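Local coordinates for TCP pilus virulence regulatory protein (Vibrio cholerae, PDB 4MLO) that probably activates transcription of virulence genes, including those of the TCP pilus, as an AraC-family regulator that binds DNA and holds a fatty acid, at residues 34-40 with 52-56. Sequence-based numbering, arbitrary orientation.
Sequences WIDSGIA and EINSS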
loop_
_atom_site.group_PDB
_atom_site.type_symbol
_atom_site.label_atom_id
_atom_site.label_comp_id
_atom_site.label_asym_id
_atom_site.label_seq_id
_atom_site.Cartn_x
_atom_site.Cartn_y
_atom_site.Cartn_z
ATOM N N TRP A 34 2.453 11.404 0.441
ATOM C CA TRP A 34 3.231 12.585 0.080
ATOM C C TRP A 34 3.644 13.304 1.352
ATOM O O TRP A 34 3.024 13.150 2.407
ATOM C CB TRP A 34 2.443 13.533 -0.829
ATOM C CG TRP A 34 1.263 14.140 -0.164
ATOM C CD1 TRP A 34 1.207 15.361 0.437
ATOM C CD2 TRP A 34 -0.043 13.562 -0.019
ATOM N NE1 TRP A 34 -0.047 15.569 0.963
ATOM C CE2 TRP A 34 -0.834 14.487 0.684
ATOM C CE3 TRP A 34 -0.615 12.343 -0.403
ATOM C CZ2 TRP A 34 -2.168 14.244 0.999
ATOM C CZ3 TRP A 34 -1.942 12.106 -0.089
ATOM C CH2 TRP A 34 -2.699 13.052 0.616
ATOM N N ILE A 35 4.699 14.104 1.231
ATOM C CA ILE A 35 5.224 14.895 2.338
ATOM C C ILE A 35 4.589 16.282 2.298
ATOM O O ILE A 35 4.151 16.756 1.241
ATOM C CB ILE A 35 6.767 14.956 2.265
ATOM C CG1 ILE A 35 7.240 15.731 1.026
ATOM C CG2 ILE A 35 7.359 13.535 2.286
ATOM C CD1 ILE A 35 8.756 15.879 0.919
ATOM N N ASP A 36 4.516 16.948 3.459
ATOM C CA ASP A 36 3.791 18.213 3.543
ATOM C C ASP A 36 4.688 19.428 3.362
ATOM O O ASP A 36 4.180 20.552 3.274
ATOM C CB ASP A 36 3.064 18.325 4.883
ATOM C CG ASP A 36 4.010 18.555 6.045
ATOM O OD1 ASP A 36 5.225 18.273 5.918
ATOM O OD2 ASP A 36 3.531 18.999 7.101
ATOM N N SER A 37 5.998 19.230 3.297
ATOM C CA SER A 37 6.941 20.338 3.281
ATOM C C SER A 37 8.326 19.766 3.043
ATOM O O SER A 37 8.573 18.568 3.236
ATOM C CB SER A 37 6.912 21.131 4.589
ATOM O OG SER A 37 7.276 20.309 5.681
ATOM N N GLY A 38 9.217 20.636 2.617
ATOM C CA GLY A 38 10.582 20.254 2.437
ATOM C C GLY A 38 10.756 19.293 1.275
ATOM O O GLY A 38 9.940 19.211 0.351
ATOM N N ILE A 39 11.856 18.551 1.348
ATOM C CA ILE A 39 12.277 17.631 0.304
ATOM C C ILE A 39 12.609 16.303 0.964
ATOM O O ILE A 39 13.041 16.253 2.118
ATOM C CB ILE A 39 13.496 18.170 -0.480
ATOM C CG1 ILE A 39 13.168 19.511 -1.134
ATOM C CG2 ILE A 39 13.955 17.170 -1.535
ATOM C CD1 ILE A 39 12.116 19.436 -2.231
ATOM N N ALA A 40 12.384 15.220 0.228
ATOM C CA ALA A 40 12.794 13.899 0.654
ATOM C C ALA A 40 13.315 13.157 -0.562
ATOM O O ALA A 40 13.052 13.537 -1.706
ATOM C CB ALA A 40 11.638 13.123 1.307
ATOM N N GLU A 52 13.838 12.642 -5.983
ATOM C CA GLU A 52 13.648 13.711 -5.022
ATOM C C GLU A 52 12.203 14.170 -5.134
ATOM O O GLU A 52 11.729 14.473 -6.230
ATOM C CB GLU A 52 14.610 14.873 -5.270
ATOM C CG GLU A 52 16.038 14.558 -4.890
ATOM C CD GLU A 52 16.847 15.810 -4.580
ATOM O OE1 GLU A 52 17.995 15.663 -4.111
ATOM O OE2 GLU A 52 16.333 16.933 -4.809
ATOM N N ILE A 53 11.499 14.183 -4.010
ATOM C CA ILE A 53 10.096 14.554 -3.994
ATOM C C ILE A 53 9.916 15.785 -3.121
ATOM O O ILE A 53 10.699 16.051 -2.205
ATOM C CB ILE A 53 9.213 13.391 -3.492
ATOM C CG1 ILE A 53 9.634 12.935 -2.087
ATOM C CG2 ILE A 53 9.311 12.220 -4.442
ATOM C CD1 ILE A 53 8.614 11.973 -1.441
ATOM N N ASN A 54 8.872 16.543 -3.432
ATOM C CA ASN A 54 8.466 17.697 -2.655
ATOM C C ASN A 54 7.008 17.549 -2.265
ATOM O O ASN A 54 6.407 16.484 -2.484
ATOM C CB ASN A 54 8.703 18.988 -3.457
ATOM C CG ASN A 54 8.087 18.931 -4.846
ATOM O OD1 ASN A 54 6.925 18.548 -5.014
ATOM N ND2 ASN A 54 8.875 19.288 -5.851
ATOM N N SER A 55 6.427 18.610 -1.701
ATOM C CA SER A 55 5.090 18.536 -1.135
ATOM C C SER A 55 3.988 18.395 -2.180
ATOM O O SER A 55 2.835 18.199 -1.793
ATOM C CB SER A 55 4.822 19.769 -0.271
ATOM O OG SER A 55 4.773 20.936 -1.069
ATOM N N SER A 56 4.304 18.447 -3.473
ATOM C CA SER A 56 3.327 18.151 -4.519
ATOM C C SER A 56 3.557 16.806 -5.200
ATOM O O SER A 56 2.814 16.455 -6.126
ATOM C CB SER A 56 3.326 19.262 -5.566
ATOM O OG SER A 56 2.677 20.409 -5.051
HETATM O O HOH W 1 5.771 14.071 -1.572
HETATM O O HOH W 2 8.210 20.832 -0.764
#
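Both segments cross from one sheet of the cupin-like domain to the other: 34-40 runs from strand 31-35 through a bend into strand 40-44, and 52-56 leaves strand 49-53 for strand 57-61. They run antiparallel, with Ala40 and Ile53 a hydrogen-bonded pair: Ala40 N to Ile53 O is 3.1 Å and Ile53 N to Ala40 O 2.9 Å. Past this pair direct ladder bonding gives way to water. One water accepts from Ser55 N (3.0 Å) and donates to Gly38 O (2.6 Å); another accepts from Ile35 N (3.0 Å) and donates to Asn54 O (2.7 Å). The CA of Ser55 also lies 3.1 Å from Ile35 O, a CA-H...O contact. Gly38, with phi of 69°, suits the bend because positive phi is easy for glycine.

Ile53, buried, sets CG1 3.9 Å from Ala40 CB, a small methyl on the same face of the sheet, and Ile53 CD1 is 4.2 Å from Ile35 CG2; Leu71 of strand 66-73 covers both Ala40 and Ile53. The Ile35 side chain is about 7 Å from the bound palmitoleic acid, outside its pocket. The Trp34 indole, its CD1 4.0 Å from Ser55 O, also packs against helix 121-131. Polar residues shape the turns: Asn54 OD1 accepts from Ser56 N (3.0 Å), an Asx turn, while Ser37 OG donates to Asp36 OD1 (2.9 Å), which also takes a bond from Asn80 N.

A direct pair at one end and bridging waters at the other thus join the two sheets' connections, with aliphatic packing inside.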